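Side-chain contacts in DNA mismatch repair protein MutS (Thermus aquaticus, PDB 1EWQ), which takes part in DNA mismatch repair, binding mismatched duplex DNA and ATP, with a weak ATPase activity, and possibly carries out the mismatch recognition step: residues L17-E22 and E105-R110; P28-L33 and T113-P118; E48-A51 and G55-L58; T59-K64 and T68-I73. One frame throughout, in Å; residues are numbered along the deposited sequence.

Interaction 1 of 4, residues L17-E22 and E105-R110; sequences LQQYVE and EGLVRR. With nucleotides of chain B.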
# COMPACT_ATOMS: atom_id res chain seq x y z
N LEU C 17 22.79 -27.18 11.03
CA LEU C 17 22.51 -26.70 9.68
C LEU C 17 22.06 -27.83 8.76
O LEU C 17 21.41 -27.59 7.75
CB LEU C 17 23.75 -26.00 9.11
CG LEU C 17 24.07 -24.67 9.81
CD1 LEU C 17 25.34 -24.06 9.23
CD2 LEU C 17 22.88 -23.72 9.63
N GLN C 18 22.39 -29.06 9.13
CA GLN C 18 21.97 -30.21 8.34
C GLN C 18 20.51 -30.46 8.64
O GLN C 18 19.68 -30.51 7.73
CB GLN C 18 22.79 -31.45 8.72
CG GLN C 18 23.95 -31.72 7.78
CD GLN C 18 23.49 -32.02 6.37
OE1 GLN C 18 22.69 -32.92 6.14
NE2 GLN C 18 24.01 -31.25 5.41
N GLN C 19 20.20 -30.62 9.92
CA GLN C 19 18.84 -30.85 10.37
C GLN C 19 17.95 -29.77 9.74
O GLN C 19 16.82 -30.04 9.35
CB GLN C 19 18.79 -30.75 11.90
CG GLN C 19 17.42 -30.95 12.52
CD GLN C 19 17.45 -30.86 14.03
OE1 GLN C 19 17.89 -29.85 14.59
NE2 GLN C 19 17.00 -31.91 14.70
N TYR C 20 18.50 -28.56 9.63
CA TYR C 20 17.80 -27.41 9.05
C TYR C 20 17.57 -27.55 7.55
O TYR C 20 16.43 -27.47 7.07
CB TYR C 20 18.61 -26.14 9.33
CG TYR C 20 18.24 -24.96 8.46
CD1 TYR C 20 17.02 -24.29 8.63
CD2 TYR C 20 19.10 -24.51 7.46
CE1 TYR C 20 16.68 -23.21 7.82
CE2 TYR C 20 18.76 -23.43 6.64
CZ TYR C 20 17.55 -22.78 6.83
OH TYR C 20 17.22 -21.72 6.03
N VAL C 21 18.66 -27.73 6.81
CA VAL C 21 18.62 -27.86 5.36
C VAL C 21 17.76 -29.03 4.89
O VAL C 21 17.12 -28.95 3.84
CB VAL C 21 20.06 -28.01 4.79
CG1 VAL C 21 20.02 -28.44 3.33
CG2 VAL C 21 20.80 -26.68 4.92
N GLU C 22 17.74 -30.11 5.67
CA GLU C 22 16.95 -31.29 5.34
C GLU C 22 15.47 -30.96 5.29
O GLU C 22 14.78 -31.30 4.33
CB GLU C 22 17.19 -32.39 6.38
CG GLU C 22 17.00 -33.79 5.84
CD GLU C 22 18.17 -34.24 4.99
OE1 GLU C 22 19.30 -34.32 5.53
OE2 GLU C 22 17.97 -34.51 3.78
N GLU C 105 19.13 -37.28 22.26
CA GLU C 105 20.34 -37.99 21.83
C GLU C 105 21.18 -37.04 20.99
O GLU C 105 21.38 -37.24 19.79
CB GLU C 105 19.96 -39.22 21.01
CG GLU C 105 19.55 -40.41 21.85
CD GLU C 105 18.91 -41.52 21.03
OE1 GLU C 105 17.73 -41.37 20.65
OE2 GLU C 105 19.59 -42.54 20.77
N GLY C 106 21.66 -35.99 21.65
CA GLY C 106 22.47 -35.01 20.96
C GLY C 106 21.62 -33.87 20.44
O GLY C 106 21.14 -33.03 21.20
N LEU C 107 21.41 -33.86 19.12
CA LEU C 107 20.63 -32.83 18.46
C LEU C 107 19.14 -32.95 18.81
O LEU C 107 18.57 -34.03 18.70
CB LEU C 107 20.85 -32.93 16.95
CG LEU C 107 20.57 -31.70 16.09
CD1 LEU C 107 21.33 -30.50 16.64
CD2 LEU C 107 20.97 -31.99 14.65
N VAL C 108 18.53 -31.85 19.23
CA VAL C 108 17.11 -31.86 19.58
C VAL C 108 16.25 -32.23 18.37
O VAL C 108 16.56 -31.85 17.24
CB VAL C 108 16.65 -30.49 20.12
CG1 VAL C 108 15.16 -30.51 20.42
CG2 VAL C 108 17.43 -30.13 21.37
N ARG C 109 15.18 -32.99 18.62
CA ARG C 109 14.27 -33.40 17.56
C ARG C 109 13.53 -32.19 16.99
O ARG C 109 12.84 -31.48 17.73
CB ARG C 109 13.23 -34.41 18.08
CG ARG C 109 13.79 -35.73 18.62
CD ARG C 109 12.66 -36.61 19.18
NE ARG C 109 13.14 -37.79 19.89
CZ ARG C 109 12.36 -38.60 20.61
NH1 ARG C 109 11.06 -38.35 20.71
NH2 ARG C 109 12.88 -39.66 21.22
N ARG C 110 13.68 -31.96 15.69
CA ARG C 110 13.00 -30.85 15.04
C ARG C 110 12.28 -31.30 13.78
O ARG C 110 12.86 -31.98 12.92
CB ARG C 110 13.98 -29.73 14.72
CG ARG C 110 14.54 -29.13 15.99
CD ARG C 110 15.59 -28.05 15.76
NE ARG C 110 16.28 -27.79 17.01
CZ ARG C 110 17.25 -26.91 17.17
NH1 ARG C 110 17.67 -26.18 16.15
NH2 ARG C 110 17.82 -26.76 18.36
P DC B 14 20.79 -28.69 20.28
OP1 DC B 14 20.06 -29.46 19.23
OP2 DC B 14 21.18 -29.37 21.55
O5' DC B 14 22.06 -28.04 19.59
C5' DC B 14 21.89 -27.15 18.49
C4' DC B 14 23.22 -26.58 18.05
O4' DC B 14 23.80 -25.79 19.12
C3' DC B 14 24.28 -27.61 17.67
O3' DC B 14 24.99 -27.13 16.52
C2' DC B 14 25.18 -27.65 18.89
C1' DC B 14 25.13 -26.21 19.37
N1 DC B 14 25.43 -25.99 20.81
C2 DC B 14 26.49 -25.14 21.15
O2 DC B 14 27.18 -24.63 20.25
N3 DC B 14 26.75 -24.90 22.46
C4 DC B 14 26.01 -25.48 23.40
N4 DC B 14 26.28 -25.20 24.68
C5 DC B 14 24.94 -26.37 23.08
C6 DC B 14 24.68 -26.60 21.78

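Interaction 2 of 4, residues P28-L33 and T113-P118; sequences PDYLLL and TQLLTP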
# COMPACT_ATOMS: atom_id res chain seq x y z
N PRO C 28 9.86 -26.49 -0.47
CA PRO C 28 10.38 -25.55 -1.47
C PRO C 28 9.64 -24.22 -1.63
O PRO C 28 10.26 -23.20 -1.91
CB PRO C 28 10.35 -26.37 -2.75
CG PRO C 28 10.64 -27.74 -2.26
CD PRO C 28 9.77 -27.85 -1.05
N ASP C 29 8.33 -24.23 -1.47
CA ASP C 29 7.55 -23.01 -1.64
C ASP C 29 7.13 -22.33 -0.35
O ASP C 29 6.22 -21.51 -0.34
CB ASP C 29 6.32 -23.30 -2.50
CG ASP C 29 6.69 -23.94 -3.83
OD1 ASP C 29 7.49 -23.35 -4.58
OD2 ASP C 29 6.16 -25.05 -4.11
N TYR C 30 7.79 -22.69 0.75
CA TYR C 30 7.49 -22.10 2.04
C TYR C 30 8.75 -21.49 2.63
O TYR C 30 9.86 -21.92 2.30
CB TYR C 30 6.97 -23.16 3.03
CG TYR C 30 5.69 -23.83 2.63
CD1 TYR C 30 5.63 -24.70 1.54
CD2 TYR C 30 4.51 -23.60 3.34
CE1 TYR C 30 4.45 -25.32 1.18
CE2 TYR C 30 3.32 -24.21 2.98
CZ TYR C 30 3.30 -25.06 1.90
OH TYR C 30 2.12 -25.66 1.54
N LEU C 31 8.58 -20.49 3.48
CA LEU C 31 9.72 -19.90 4.15
C LEU C 31 9.77 -20.67 5.45
O LEU C 31 8.84 -20.60 6.26
CB LEU C 31 9.52 -18.41 4.43
CG LEU C 31 10.72 -17.76 5.13
CD1 LEU C 31 11.97 -17.99 4.29
CD2 LEU C 31 10.48 -16.28 5.34
N LEU C 32 10.84 -21.44 5.63
CA LEU C 32 10.99 -22.26 6.82
C LEU C 32 11.55 -21.50 8.02
O LEU C 32 12.60 -20.86 7.92
CB LEU C 32 11.86 -23.47 6.50
CG LEU C 32 11.90 -24.60 7.53
CD1 LEU C 32 11.97 -25.93 6.82
CD2 LEU C 32 13.07 -24.41 8.47
N LEU C 33 10.83 -21.58 9.14
CA LEU C 33 11.24 -20.93 10.38
C LEU C 33 11.71 -22.07 11.27
O LEU C 33 10.91 -22.84 11.80
CB LEU C 33 10.05 -20.19 11.01
CG LEU C 33 9.54 -19.04 10.13
CD1 LEU C 33 8.34 -18.37 10.79
CD2 LEU C 33 10.65 -18.03 9.90
N THR C 113 5.88 -28.59 12.34
CA THR C 113 4.64 -28.82 13.08
C THR C 113 3.39 -28.33 12.35
O THR C 113 2.30 -28.87 12.55
CB THR C 113 4.72 -28.16 14.48
OG1 THR C 113 5.44 -29.03 15.36
CG2 THR C 113 3.33 -27.88 15.06
N GLN C 114 3.55 -27.32 11.51
CA GLN C 114 2.41 -26.78 10.79
C GLN C 114 2.84 -25.80 9.73
O GLN C 114 3.93 -25.23 9.79
CB GLN C 114 1.47 -26.06 11.76
CG GLN C 114 2.19 -25.09 12.67
CD GLN C 114 1.25 -24.15 13.37
OE1 GLN C 114 1.64 -23.42 14.29
NE2 GLN C 114 -0.01 -24.14 12.94
N LEU C 115 1.97 -25.60 8.76
CA LEU C 115 2.22 -24.67 7.68
C LEU C 115 1.24 -23.52 7.86
O LEU C 115 0.11 -23.73 8.31
CB LEU C 115 1.97 -25.36 6.33
CG LEU C 115 2.78 -26.64 6.08
CD1 LEU C 115 2.43 -27.20 4.71
CD2 LEU C 115 4.27 -26.34 6.17
N LEU C 116 1.68 -22.31 7.55
CA LEU C 116 0.81 -21.15 7.67
C LEU C 116 0.62 -20.55 6.29
O LEU C 116 1.55 -19.99 5.72
CB LEU C 116 1.39 -20.10 8.61
CG LEU C 116 1.60 -20.50 10.07
CD1 LEU C 116 2.03 -19.28 10.87
CD2 LEU C 116 0.33 -21.07 10.65
N THR C 117 -0.58 -20.70 5.75
CA THR C 117 -0.90 -20.17 4.44
C THR C 117 -2.19 -19.38 4.61
O THR C 117 -3.03 -19.72 5.42
CB THR C 117 -1.05 -21.29 3.40
OG1 THR C 117 -2.27 -22.00 3.60
CG2 THR C 117 0.13 -22.26 3.52
N PRO C 118 -2.36 -18.32 3.83
CA PRO C 118 -3.56 -17.47 3.92
C PRO C 118 -4.90 -18.19 4.06
O PRO C 118 -5.71 -17.79 4.90
CB PRO C 118 -3.47 -16.60 2.66
CG PRO C 118 -2.70 -17.46 1.70
CD PRO C 118 -1.63 -18.07 2.57

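Interaction 3 of 4, residues E48-A51 and G55-L58; sequences ERLA and GLVL. With nucleotides of chain A.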
# COMPACT_ATOMS: atom_id res chain seq x y z
N GLU C 48 18.61 -14.10 4.61
CA GLU C 48 18.66 -12.82 3.93
C GLU C 48 17.23 -12.36 3.68
O GLU C 48 16.87 -11.23 3.97
CB GLU C 48 19.42 -12.95 2.61
CG GLU C 48 20.74 -13.67 2.73
CD GLU C 48 21.54 -13.70 1.43
OE1 GLU C 48 20.98 -14.07 0.38
OE2 GLU C 48 22.73 -13.35 1.47
N ARG C 49 16.42 -13.27 3.14
CA ARG C 49 15.02 -12.97 2.87
C ARG C 49 14.35 -12.47 4.15
O ARG C 49 13.81 -11.37 4.19
CB ARG C 49 14.29 -14.23 2.41
CG ARG C 49 14.68 -14.74 1.04
CD ARG C 49 13.97 -16.06 0.76
NE ARG C 49 14.04 -16.45 -0.64
CZ ARG C 49 13.46 -15.79 -1.63
NH1 ARG C 49 12.74 -14.70 -1.38
NH2 ARG C 49 13.58 -16.23 -2.89
N LEU C 50 14.40 -13.30 5.19
CA LEU C 50 13.80 -12.99 6.49
C LEU C 50 14.23 -11.63 7.03
O LEU C 50 13.39 -10.83 7.44
CB LEU C 50 14.15 -14.07 7.51
CG LEU C 50 13.48 -13.97 8.89
CD1 LEU C 50 12.00 -14.31 8.77
CD2 LEU C 50 14.16 -14.91 9.86
N ALA C 51 15.54 -11.39 7.03
CA ALA C 51 16.11 -10.15 7.52
C ALA C 51 15.54 -8.92 6.85
O ALA C 51 15.11 -7.98 7.52
CB ALA C 51 17.63 -10.18 7.36
N GLY C 55 13.03 -6.45 8.23
CA GLY C 55 13.96 -5.43 8.65
C GLY C 55 14.67 -5.81 9.93
O GLY C 55 14.77 -5.01 10.87
N LEU C 56 15.16 -7.05 9.97
CA LEU C 56 15.87 -7.56 11.13
C LEU C 56 17.38 -7.41 10.92
O LEU C 56 17.84 -7.14 9.82
CB LEU C 56 15.55 -9.05 11.34
CG LEU C 56 14.08 -9.49 11.45
CD1 LEU C 56 14.02 -11.01 11.43
CD2 LEU C 56 13.45 -8.94 12.73
N VAL C 57 18.14 -7.57 12.00
CA VAL C 57 19.58 -7.49 11.91
C VAL C 57 20.03 -8.80 11.27
O VAL C 57 19.53 -9.87 11.62
CB VAL C 57 20.22 -7.36 13.30
CG1 VAL C 57 21.74 -7.43 13.19
CG2 VAL C 57 19.80 -6.05 13.94
N LEU C 58 20.96 -8.72 10.33
CA LEU C 58 21.45 -9.92 9.67
C LEU C 58 22.80 -10.33 10.26
O LEU C 58 23.81 -9.69 10.01
CB LEU C 58 21.61 -9.66 8.17
CG LEU C 58 21.45 -10.83 7.20
CD1 LEU C 58 22.09 -10.42 5.88
CD2 LEU C 58 22.12 -12.08 7.73
P DG A 14 17.52 -8.44 15.78
OP1 DG A 14 16.83 -7.93 14.56
OP2 DG A 14 18.68 -7.69 16.33
O5' DG A 14 16.44 -8.55 16.94
C5' DG A 14 15.29 -9.36 16.80
C4' DG A 14 14.56 -9.45 18.12
O4' DG A 14 15.34 -10.25 19.03
C3' DG A 14 14.35 -8.11 18.80
O3' DG A 14 13.07 -8.10 19.43
C2' DG A 14 15.48 -8.04 19.82
C1' DG A 14 15.71 -9.50 20.18
N9 DG A 14 17.11 -9.82 20.49
C8 DG A 14 18.21 -9.42 19.79
N7 DG A 14 19.33 -9.88 20.28
C5 DG A 14 18.94 -10.64 21.38
C6 DG A 14 19.72 -11.39 22.30
O6 DG A 14 20.95 -11.54 22.33
N1 DG A 14 18.93 -12.02 23.25
C2 DG A 14 17.56 -11.94 23.31
N2 DG A 14 16.97 -12.64 24.29
N3 DG A 14 16.82 -11.23 22.47
C4 DG A 14 17.57 -10.61 21.53

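Interaction 4 of 4, residues T59-K64 and T68-I73; sequences THKTSK and TPMAGI. With nucleotides of chain A; nucleotides of chain B.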
# COMPACT_ATOMS: atom_id res chain seq x y z
N THR C 59 22.82 -11.40 11.05
CA THR C 59 24.06 -11.87 11.66
C THR C 59 24.66 -13.01 10.83
O THR C 59 24.52 -13.05 9.61
CB THR C 59 23.85 -12.40 13.10
OG1 THR C 59 22.79 -11.66 13.74
CG2 THR C 59 25.12 -12.22 13.91
N HIS C 60 25.32 -13.95 11.51
CA HIS C 60 25.94 -15.09 10.86
C HIS C 60 26.14 -16.21 11.87
O HIS C 60 26.17 -15.98 13.08
CB HIS C 60 27.28 -14.70 10.26
CG HIS C 60 27.94 -13.56 10.97
ND1 HIS C 60 27.61 -12.24 10.73
CD2 HIS C 60 28.85 -13.54 11.97
CE1 HIS C 60 28.29 -11.46 11.55
NE2 HIS C 60 29.05 -12.22 12.31
N LYS C 61 26.27 -17.44 11.37
CA LYS C 61 26.47 -18.61 12.21
C LYS C 61 27.79 -19.24 11.78
O LYS C 61 27.84 -20.01 10.81
CB LYS C 61 25.32 -19.61 12.01
CG LYS C 61 25.22 -20.68 13.08
CD LYS C 61 25.03 -20.05 14.46
CE LYS C 61 24.60 -21.07 15.50
NZ LYS C 61 23.23 -21.59 15.23
N THR C 62 28.86 -18.92 12.51
CA THR C 62 30.18 -19.45 12.17
C THR C 62 30.51 -20.78 12.83
O THR C 62 30.21 -21.01 14.00
CB THR C 62 31.28 -18.43 12.53
OG1 THR C 62 31.12 -17.25 11.73
CG2 THR C 62 32.66 -19.02 12.29
N SER C 63 31.14 -21.65 12.04
CA SER C 63 31.57 -22.97 12.47
C SER C 63 32.86 -23.25 11.70
O SER C 63 32.97 -22.88 10.53
CB SER C 63 30.53 -24.03 12.11
OG SER C 63 30.40 -24.18 10.71
N LYS C 64 33.83 -23.90 12.34
CA LYS C 64 35.11 -24.21 11.71
C LYS C 64 35.00 -24.33 10.19
O LYS C 64 35.64 -23.61 9.44
CB LYS C 64 35.69 -25.50 12.28
CG LYS C 64 37.04 -25.87 11.69
CD LYS C 64 37.62 -27.09 12.36
CE LYS C 64 38.99 -27.42 11.82
NZ LYS C 64 39.54 -28.65 12.45
N THR C 68 27.70 -18.99 7.70
CA THR C 68 26.53 -18.75 6.87
C THR C 68 25.68 -17.63 7.44
O THR C 68 25.71 -17.35 8.64
CB THR C 68 25.65 -20.02 6.77
OG1 THR C 68 24.56 -19.77 5.88
CG2 THR C 68 25.11 -20.41 8.14
N PRO C 69 24.92 -16.95 6.57
CA PRO C 69 24.06 -15.85 7.03
C PRO C 69 23.01 -16.38 8.01
O PRO C 69 22.55 -17.52 7.89
CB PRO C 69 23.45 -15.33 5.74
CG PRO C 69 24.54 -15.57 4.74
CD PRO C 69 25.00 -16.96 5.10
N MSE C 70 22.62 -15.56 8.98
CA MSE C 70 21.63 -15.95 9.97
C MSE C 70 20.70 -14.81 10.38
O MSE C 70 21.14 -13.70 10.62
CB MSE C 70 22.32 -16.49 11.23
CG MSE C 70 21.34 -16.86 12.35
SE MSE C 70 22.19 -17.50 13.96
CE MSE C 70 22.30 -15.82 14.90
N ALA C 71 19.41 -15.11 10.43
CA ALA C 71 18.40 -14.14 10.84
C ALA C 71 17.41 -14.90 11.72
O ALA C 71 17.13 -16.07 11.47
CB ALA C 71 17.71 -13.56 9.64
N GLY C 72 16.88 -14.25 12.75
CA GLY C 72 15.94 -14.95 13.61
C GLY C 72 15.03 -14.04 14.39
O GLY C 72 15.28 -12.84 14.51
N ILE C 73 13.96 -14.61 14.93
CA ILE C 73 12.98 -13.87 15.70
C ILE C 73 12.63 -14.64 16.96
O ILE C 73 12.59 -15.87 16.95
CB ILE C 73 11.69 -13.64 14.89
CG1 ILE C 73 11.10 -14.99 14.48
CG2 ILE C 73 12.00 -12.77 13.66
CD1 ILE C 73 9.78 -14.90 13.75
P DT A 13 23.48 -10.28 16.97
OP1 DT A 13 24.22 -9.39 16.04
OP2 DT A 13 23.64 -10.12 18.43
O5' DT A 13 21.93 -10.20 16.63
C5' DT A 13 21.19 -11.39 16.67
C4' DT A 13 19.98 -11.31 15.78
O4' DT A 13 19.60 -12.68 15.56
C3' DT A 13 18.79 -10.64 16.46
O3' DT A 13 17.96 -9.96 15.51
C2' DT A 13 18.09 -11.78 17.16
C1' DT A 13 18.50 -13.03 16.38
N1 DT A 13 18.93 -14.17 17.22
C2 DT A 13 18.85 -15.43 16.69
O2 DT A 13 18.48 -15.65 15.54
N3 DT A 13 19.22 -16.44 17.53
C4 DT A 13 19.67 -16.32 18.83
O4 DT A 13 19.94 -17.32 19.48
C5 DT A 13 19.76 -14.96 19.33
C7 DT A 13 20.27 -14.73 20.71
C6 DT A 13 19.38 -13.97 18.51
P DG A 12 28.71 -13.29 18.05
OP1 DG A 12 29.72 -13.06 16.98
OP2 DG A 12 28.79 -12.52 19.32
O5' DG A 12 27.27 -13.03 17.43
C5' DG A 12 26.64 -13.99 16.57
C4' DG A 12 25.15 -13.88 16.73
O4' DG A 12 24.69 -14.90 17.66
C3' DG A 12 24.78 -12.52 17.33
O3' DG A 12 23.80 -11.82 16.59
C2' DG A 12 24.28 -12.84 18.73
C1' DG A 12 23.94 -14.32 18.72
N9 DG A 12 24.36 -14.94 19.97
C8 DG A 12 25.26 -14.38 20.86
N7 DG A 12 25.42 -15.08 21.95
C5 DG A 12 24.59 -16.18 21.78
C6 DG A 12 24.34 -17.27 22.65
O6 DG A 12 24.81 -17.48 23.77
N1 DG A 12 23.45 -18.18 22.09
C2 DG A 12 22.85 -18.04 20.86
N2 DG A 12 22.01 -19.03 20.53
N3 DG A 12 23.07 -17.02 20.03
C4 DG A 12 23.94 -16.13 20.55
P DA B 16 32.32 -27.33 14.78
OP1 DA B 16 32.26 -27.04 13.32
OP2 DA B 16 32.20 -28.72 15.27
O5' DA B 16 33.68 -26.70 15.32
C5' DA B 16 33.91 -25.29 15.26
C4' DA B 16 35.02 -24.90 16.21
O4' DA B 16 34.59 -25.16 17.56
C3' DA B 16 36.32 -25.66 16.01
O3' DA B 16 37.43 -24.78 16.18
C2' DA B 16 36.28 -26.74 17.08
C1' DA B 16 35.44 -26.11 18.19
N9 DA B 16 34.59 -27.07 18.89
C8 DA B 16 33.89 -28.11 18.33
N7 DA B 16 33.17 -28.78 19.19
C5 DA B 16 33.40 -28.15 20.40
C6 DA B 16 32.92 -28.38 21.70
N6 DA B 16 32.05 -29.34 22.00
N1 DA B 16 33.36 -27.57 22.69
C2 DA B 16 34.22 -26.59 22.38
N3 DA B 16 34.74 -26.27 21.20
C4 DA B 16 34.29 -27.10 20.24

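Interaction 1 of 4, residues L17-E22 and E105-R110
The side-chain amide of Q19 reaches from helix 15-26 to the loop 105-110, where its NE2 donates a short, straight hydrogen bond of 2.6 Å to the carbonyl O of V108. The bond lies in the carbonyl plane of V108 and close to the amide plane of Q19, which fixes how the amide is turned. Q19 gets that far because its CG is anti to the backbone N (chi1 179°) and the chain stays extended to the amide. The other end of the group, OE1, settles against the aliphatic part of R110, 3.1 Å from CD, with the two side chains crossing at about a right angle. L107 packs beside the same stem, its CD2 lying 3.7 Å from Q19 CB. The loop is tied to DNA as well: V108 N donates a nearly linear bond of 2.8 Å to OP1 of DC14 of chain B, and CD1 of L107 sits close to that oxygen. R110 NH2 is 3.6 Å from the same OP1, where its charge would probably help balance the phosphate. Backbone-amide recognition of a phosphate, backed by a helix-borne glutamine that holds the same residue's carbonyl, forms part of the DNA-contacting surface of MutS domain I.

Interaction 2 of 4, residues P28-L33 and T113-P118
The phenol ring of Y30 is met obliquely by T117 CG2 at CE2 and by L115 CD1 along its CE2, CZ and OH side. They bridge part of the mixed sheet of MutS domain I across strand 92-97, with Y30 lying just before strand 31-36 and L115 in strand 110-116. Because a strand separates them, backbones do not pair here and side chains alone make the contact, over A93 of the middle strand. L115 carries most of it, crossing the tyrosine at about a right angle. Its CD1 lies 3.6 Å from Y30 CE2, and its CD2 reaches Y30 CD2 at 3.9 Å. The Y30 ring swings toward the far strand with CG anti to its carbonyl carbon (chi1 -62°). T117 turns only its methyl to the ring, while its OG1 hydrogen-bonds T120 and E177. Y227 of helix 215-232 packs on both Y30 and T117, and R230 and T231 of that helix touch L115, so the cluster also joins sheet to helix. With an alanine in place of Y30, L115 and T117 would probably lose their shared aromatic partner, and a gap would open beneath helix 215-232. At the end of the ring, the hydroxyl OH of Y30 rests 3.5 Å from CD1 of L115.

Interaction 3 of 4, residues E48-A51 and G55-L58
A51 O receives the hydrogen bond that joins the helical segment 48-51 to 55-58: L56 N donates to it over 2.6 Å. G55 N, though near A51 O, points poorly at it and bonds instead to R52 O. G55 itself has a positive phi of 59°, which lets the chain reverse just as the helix ends. Two apolar contacts fasten the returning chain to the helix. CD1 of L56 meets CG of L50 at 3.9 Å, and two residues further on CG of L58 lies 3.9 Å from CB of A51. A71 of strand 67-74 touches both L50 and A51, so this small hydrophobic layer sits between helix and sheet. Polar contacts outside the pair face the DNA and the partner subunit. V57 N gives an almost straight bond of 2.9 Å to OP1 of DG14 of chain A, and the V57 side chain, pointing away from the helix, lies along that phosphate. The carbonyl O of G55 accepts a hydrogen bond from R76 of the second subunit. The 6-to-1 bond and the left-handed glycine as C-prime residue make this a Schellman motif, closing helix 44-54 in MutS domain I.

Interaction 4 of 4, residues T59-K64 and T68-I73
K61 N donates to T68 O over 2.8 Å and T59 N to M70 O over 2.9 Å, the shortest rungs of a beta hairpin formed by strands 59-62 and 67-74 at the edge of the domain I sheet. The return bonds, M70 N to T59 O and T68 N to K61 O, are longer, and in both the donor stands above the carbonyl plane, which may reflect the 124° between the strand directions. Between these hydrogen-bonded pairs, H60 and P69 form a non-hydrogen-bonded pair in which H60 CA comes within 3.2 Å of T68 O. T59 also serves the DNA: its OG1 donates a hydrogen bond of 3.0 Å to O3' of DG12 of chain A. With a valine here, that O3' is likely to be left without its hydroxyl donor, weakening the hold of the hairpin on the strand. On the same face as T59 lie K61, T68 and M70, the last a selenomethionine. The K61 chain leaves anti to its backbone N and then bends at chi2 (59°), which lays CD against SE of M70 at 3.8 Å; its CB meets the T68 methyl, while T68 OG1 bonds to K6 O. M70 then turns its CE to the sugar of DG12. Further along, G72 has no side chain to fend off the base, and its CA lies 3.3 Å from O2 of DT13 of chain A.

In the fold
All four contacts belong to MutS domain I, but they differ with their depth. Interaction 2 is the buried one, purely apolar across strands, and its nearest atom is about 10 Å from the nucleic acid. Interactions 1, 3 and 4 are partly buried and mix packing with bonds to DNA: backbone amides meet phosphates in 1 and 3, whereas in 4 a threonine hydroxyl reaches a bridging O3'. Interactions 3 and 4 follow one another along the chain and share a layer in which L56 packs on I73 and L50 on A71. L50 also touches L31 and L33 of interaction 2. Interaction 1 joins in through Y20 on L32 and L17 on T68, linking its helix to the sheet.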